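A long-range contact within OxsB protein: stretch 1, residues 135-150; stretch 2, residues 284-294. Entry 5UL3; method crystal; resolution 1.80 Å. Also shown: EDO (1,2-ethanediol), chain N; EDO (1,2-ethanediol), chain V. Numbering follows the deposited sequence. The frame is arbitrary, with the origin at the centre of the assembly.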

# COMPACT_ATOMS: atom_id res chain seq x y z
N ARG A 135 6.09 7.88 1.14
CA ARG A 135 5.48 7.68 -0.17
C ARG A 135 4.27 8.60 -0.25
O ARG A 135 3.62 8.87 0.76
CB ARG A 135 5.05 6.22 -0.42
CG ARG A 135 3.97 5.77 0.54
CD ARG A 135 3.60 4.27 0.42
NE ARG A 135 2.54 3.92 -0.53
CZ ARG A 135 1.27 4.34 -0.48
NH1 ARG A 135 0.87 5.19 0.47
NH2 ARG A 135 0.39 3.91 -1.39
N LEU A 136 4.02 9.12 -1.44
CA LEU A 136 2.86 9.98 -1.67
C LEU A 136 1.63 9.38 -1.01
O LEU A 136 1.26 8.22 -1.27
CB LEU A 136 2.64 10.13 -3.17
CG LEU A 136 1.42 10.96 -3.60
CD1 LEU A 136 1.47 12.37 -3.05
CD2 LEU A 136 1.32 10.97 -5.12
N ASN A 137 1.00 10.14 -0.11
CA ASN A 137 -0.11 9.58 0.67
C ASN A 137 -1.42 9.71 -0.10
O ASN A 137 -2.00 10.80 -0.19
CB ASN A 137 -0.23 10.23 2.04
CG ASN A 137 -1.35 9.59 2.86
OD1 ASN A 137 -2.38 10.22 3.11
ND2 ASN A 137 -1.16 8.32 3.26
N LEU A 138 -1.91 8.59 -0.60
CA LEU A 138 -3.16 8.59 -1.35
C LEU A 138 -4.37 8.71 -0.44
O LEU A 138 -5.42 9.23 -0.86
CB LEU A 138 -3.25 7.31 -2.17
CG LEU A 138 -2.09 7.11 -3.16
CD1 LEU A 138 -2.26 5.81 -3.93
CD2 LEU A 138 -2.00 8.30 -4.14
N SER A 139 -4.27 8.20 0.79
CA SER A 139 -5.39 8.23 1.73
C SER A 139 -5.95 9.64 1.83
O SER A 139 -7.16 9.85 1.71
CB SER A 139 -4.92 7.75 3.10
OG SER A 139 -4.20 6.53 2.98
N THR A 140 -5.07 10.62 2.04
CA THR A 140 -5.50 12.01 2.09
C THR A 140 -5.44 12.69 0.73
O THR A 140 -6.24 13.59 0.47
CB THR A 140 -4.65 12.81 3.10
OG1 THR A 140 -3.27 12.77 2.72
CG2 THR A 140 -4.82 12.24 4.50
N GLY A 141 -4.51 12.29 -0.14
CA GLY A 141 -4.34 12.96 -1.42
C GLY A 141 -5.55 12.84 -2.34
O GLY A 141 -5.89 13.77 -3.06
N THR A 142 -6.21 11.66 -2.34
CA THR A 142 -7.39 11.52 -3.17
C THR A 142 -8.63 12.14 -2.54
O THR A 142 -9.54 12.56 -3.27
CB THR A 142 -7.68 10.04 -3.48
OG1 THR A 142 -7.96 9.35 -2.26
CG2 THR A 142 -6.46 9.39 -4.14
N LEU A 143 -8.72 12.19 -1.21
CA LEU A 143 -9.81 12.94 -0.61
C LEU A 143 -9.71 14.42 -0.97
O LEU A 143 -10.70 15.05 -1.34
CB LEU A 143 -9.81 12.76 0.90
CG LEU A 143 -10.02 11.33 1.36
CD1 LEU A 143 -9.91 11.25 2.90
CD2 LEU A 143 -11.39 10.86 0.83
N SER A 144 -8.49 14.97 -0.88
CA SER A 144 -8.26 16.35 -1.29
C SER A 144 -8.65 16.58 -2.74
O SER A 144 -9.38 17.53 -3.06
CB SER A 144 -6.78 16.71 -1.06
OG SER A 144 -6.47 17.98 -1.61
N SER A 145 -8.14 15.75 -3.65
CA SER A 145 -8.38 16.04 -5.06
C SER A 145 -9.85 15.86 -5.44
O SER A 145 -10.36 16.62 -6.29
CB SER A 145 -7.49 15.18 -5.95
OG SER A 145 -7.82 13.79 -5.85
N TYR A 146 -10.54 14.90 -4.82
CA TYR A 146 -11.98 14.77 -5.02
C TYR A 146 -12.71 16.06 -4.62
O TYR A 146 -13.52 16.59 -5.39
CB TYR A 146 -12.50 13.56 -4.22
CG TYR A 146 -14.01 13.55 -4.15
CD1 TYR A 146 -14.76 13.06 -5.21
CD2 TYR A 146 -14.68 14.12 -3.07
CE1 TYR A 146 -16.16 13.10 -5.16
CE2 TYR A 146 -16.06 14.17 -3.02
CZ TYR A 146 -16.79 13.65 -4.06
OH TYR A 146 -18.16 13.72 -4.00
N LEU A 147 -12.42 16.58 -3.42
CA LEU A 147 -13.09 17.79 -2.95
C LEU A 147 -12.74 19.00 -3.81
O LEU A 147 -13.60 19.86 -4.07
CB LEU A 147 -12.71 18.06 -1.49
CG LEU A 147 -13.25 17.04 -0.49
CD1 LEU A 147 -12.71 17.35 0.93
CD2 LEU A 147 -14.78 17.00 -0.47
N ARG A 148 -11.47 19.11 -4.26
CA ARG A 148 -11.10 20.24 -5.11
C ARG A 148 -11.78 20.16 -6.47
O ARG A 148 -12.25 21.18 -7.00
CB ARG A 148 -9.57 20.31 -5.27
CG ARG A 148 -8.88 20.68 -3.97
CD ARG A 148 -7.36 20.71 -4.12
NE ARG A 148 -6.71 21.15 -2.90
CZ ARG A 148 -5.41 20.97 -2.64
NH1 ARG A 148 -4.64 20.34 -3.53
NH2 ARG A 148 -4.89 21.40 -1.51
N LYS A 149 -11.83 18.96 -7.07
CA LYS A 149 -12.44 18.84 -8.39
C LYS A 149 -13.93 19.15 -8.33
O LYS A 149 -14.46 19.81 -9.22
CB LYS A 149 -12.21 17.46 -8.98
CG LYS A 149 -12.85 17.29 -10.37
CD LYS A 149 -12.51 15.91 -10.99
CE LYS A 149 -13.03 15.82 -12.45
NZ LYS A 149 -12.15 14.94 -13.30
N GLU A 150 -14.61 18.72 -7.27
CA GLU A 150 -16.01 19.08 -7.08
C GLU A 150 -16.20 20.52 -6.59
O GLU A 150 -17.34 20.99 -6.50
CB GLU A 150 -16.66 18.11 -6.10
CG GLU A 150 -16.80 16.69 -6.64
CD GLU A 150 -17.89 16.57 -7.70
OE1 GLU A 150 -18.81 17.42 -7.74
OE2 GLU A 150 -17.81 15.61 -8.50
N LYS A 284 -14.35 5.36 -11.10
CA LYS A 284 -14.07 5.41 -12.53
C LYS A 284 -13.80 6.83 -13.01
O LYS A 284 -12.84 7.06 -13.76
CB LYS A 284 -15.23 4.83 -13.33
CG LYS A 284 -15.07 5.02 -14.82
CD LYS A 284 -15.86 3.98 -15.60
CE LYS A 284 -15.45 3.97 -17.08
NZ LYS A 284 -16.06 2.83 -17.81
N GLU A 285 -14.63 7.77 -12.57
CA GLU A 285 -14.54 9.12 -13.11
C GLU A 285 -14.65 10.25 -12.09
O GLU A 285 -14.57 11.41 -12.50
CB GLU A 285 -15.63 9.32 -14.18
CG GLU A 285 -17.03 8.98 -13.68
CD GLU A 285 -17.94 8.55 -14.82
OE1 GLU A 285 -19.19 8.60 -14.65
OE2 GLU A 285 -17.40 8.18 -15.88
N GLU A 286 -14.84 9.97 -10.81
CA GLU A 286 -14.99 11.08 -9.88
C GLU A 286 -13.74 11.35 -9.05
O GLU A 286 -13.68 12.40 -8.40
CB GLU A 286 -16.18 10.86 -8.95
CG GLU A 286 -17.49 10.83 -9.75
CD GLU A 286 -18.72 10.73 -8.88
OE1 GLU A 286 -18.60 10.84 -7.65
OE2 GLU A 286 -19.82 10.54 -9.45
N VAL A 287 -12.77 10.45 -9.04
CA VAL A 287 -11.59 10.63 -8.19
C VAL A 287 -10.42 10.95 -9.12
O VAL A 287 -9.96 10.07 -9.88
CB VAL A 287 -11.31 9.41 -7.31
CG1 VAL A 287 -10.07 9.64 -6.48
CG2 VAL A 287 -12.50 9.16 -6.38
N PRO A 288 -9.93 12.19 -9.13
CA PRO A 288 -8.85 12.56 -10.06
C PRO A 288 -7.48 12.28 -9.47
O PRO A 288 -7.36 11.72 -8.37
CB PRO A 288 -9.07 14.07 -10.26
CG PRO A 288 -9.52 14.51 -8.87
CD PRO A 288 -10.33 13.33 -8.28
N THR A 289 -6.44 12.67 -10.20
CA THR A 289 -5.05 12.66 -9.73
C THR A 289 -4.96 13.03 -8.25
O THR A 289 -5.53 14.05 -7.85
CB THR A 289 -4.23 13.67 -10.55
OG1 THR A 289 -4.42 13.40 -11.95
CG2 THR A 289 -2.73 13.61 -10.17
N PRO A 290 -4.27 12.26 -7.41
CA PRO A 290 -4.10 12.67 -6.01
C PRO A 290 -3.46 14.05 -5.94
O PRO A 290 -2.65 14.43 -6.79
CB PRO A 290 -3.16 11.61 -5.43
CG PRO A 290 -2.49 11.03 -6.61
CD PRO A 290 -3.50 11.03 -7.70
N SER A 291 -3.82 14.79 -4.90
CA SER A 291 -3.24 16.12 -4.71
C SER A 291 -1.74 15.98 -4.45
O SER A 291 -1.30 15.05 -3.78
CB SER A 291 -3.92 16.83 -3.54
OG SER A 291 -5.30 17.09 -3.87
N LEU A 292 -0.96 16.92 -4.97
CA LEU A 292 0.50 16.80 -4.94
C LEU A 292 1.16 17.84 -4.03
O LEU A 292 2.38 18.04 -4.11
CB LEU A 292 1.07 16.87 -6.35
CG LEU A 292 0.54 15.78 -7.29
CD1 LEU A 292 1.01 15.99 -8.73
CD2 LEU A 292 0.95 14.39 -6.80
N ASP A 293 0.38 18.44 -3.11
CA ASP A 293 0.89 19.46 -2.19
C ASP A 293 2.15 19.03 -1.45
O ASP A 293 3.04 19.85 -1.19
CB ASP A 293 -0.17 19.81 -1.14
CG ASP A 293 -1.49 20.31 -1.75
OD1 ASP A 293 -1.81 19.96 -2.90
OD2 ASP A 293 -2.18 21.06 -1.04
N ILE A 294 2.22 17.75 -1.05
CA ILE A 294 3.31 17.26 -0.21
C ILE A 294 4.49 16.75 -1.03
O ILE A 294 5.55 16.43 -0.46
CB ILE A 294 2.78 16.15 0.72
CG1 ILE A 294 1.48 16.58 1.40
CG2 ILE A 294 3.79 15.80 1.83
CD1 ILE A 294 1.61 17.78 2.33
C1 EDO N . -20.70 14.24 -10.29
O1 EDO N . -19.28 14.14 -10.42
C2 EDO N . -21.11 15.67 -10.63
O2 EDO N . -20.19 16.59 -10.02
C1 EDO V . 6.33 2.12 -1.89
O1 EDO V . 7.41 2.58 -1.07
C2 EDO V . 5.24 1.48 -1.03
O2 EDO V . 3.98 1.57 -1.70
O HOH W 1 -14.40 15.03 -7.85
O HOH W 2 -19.22 13.27 -6.67
O HOH W 3 -11.72 12.46 -12.20
O HOH W 4 -15.60 14.60 -9.62

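How does an extended loop lie so close to a helix? The helix of stretch 1 has no side chain at Gly 141, and Pro 290 and Ser 291 settle into that hollow; the CA atoms of Thr 142 and Pro 290 are 4.5 Å apart. A CB on Gly 141 would sit only 3.4 Å from Pro 290 CB and would clash with Asn 137 O. The close approach lets Ser 291 N donate a nearly straight hydrogen bond to Gly 141 O (3.0 Å).

What fills the space around the proline rings? Pro 290 presses its CG against Leu 138 CD2 (3.7 Å) and Leu 136 CD2 (4.1 Å). Leu 136 CD2 also meets Leu 292 CD2 at 3.8 Å, although the CA-to-CB bond of Leu 292 points away. Farther along, Pro 288 is a second bump: its CG packs on Lys 149 CD (3.9 Å), and its CD lies 3.5 Å from Ser 145 OG. Ser 145 is small enough to let the chain pass, with its CB 3.0 Å from Thr 289 O.

Which polar groups lock this fit? Ser 291 points toward the helix, and its OG shares a 2.7 Å hydrogen bond with Ser 144 OG. Next to it, Arg 148 reaches out with chi2 and chi3 both t and forms a two-pronged salt bridge: NH1 to Asp 293 OD1 is 2.9 Å, NH2 to Asp 293 OD2 2.8 Å. Both hydrogen bonds are almost linear, so the buried charges are well matched.

How is the other end closed? Tyr 146 turns its ring edge to Glu 286 O, 3.4 Å from CD1, while Thr 142 CB rests 3.9 Å from Val 287 CG1. One of several bridging waters donates to Tyr 146 O (3.0 Å) and Glu 286 O (2.8 Å).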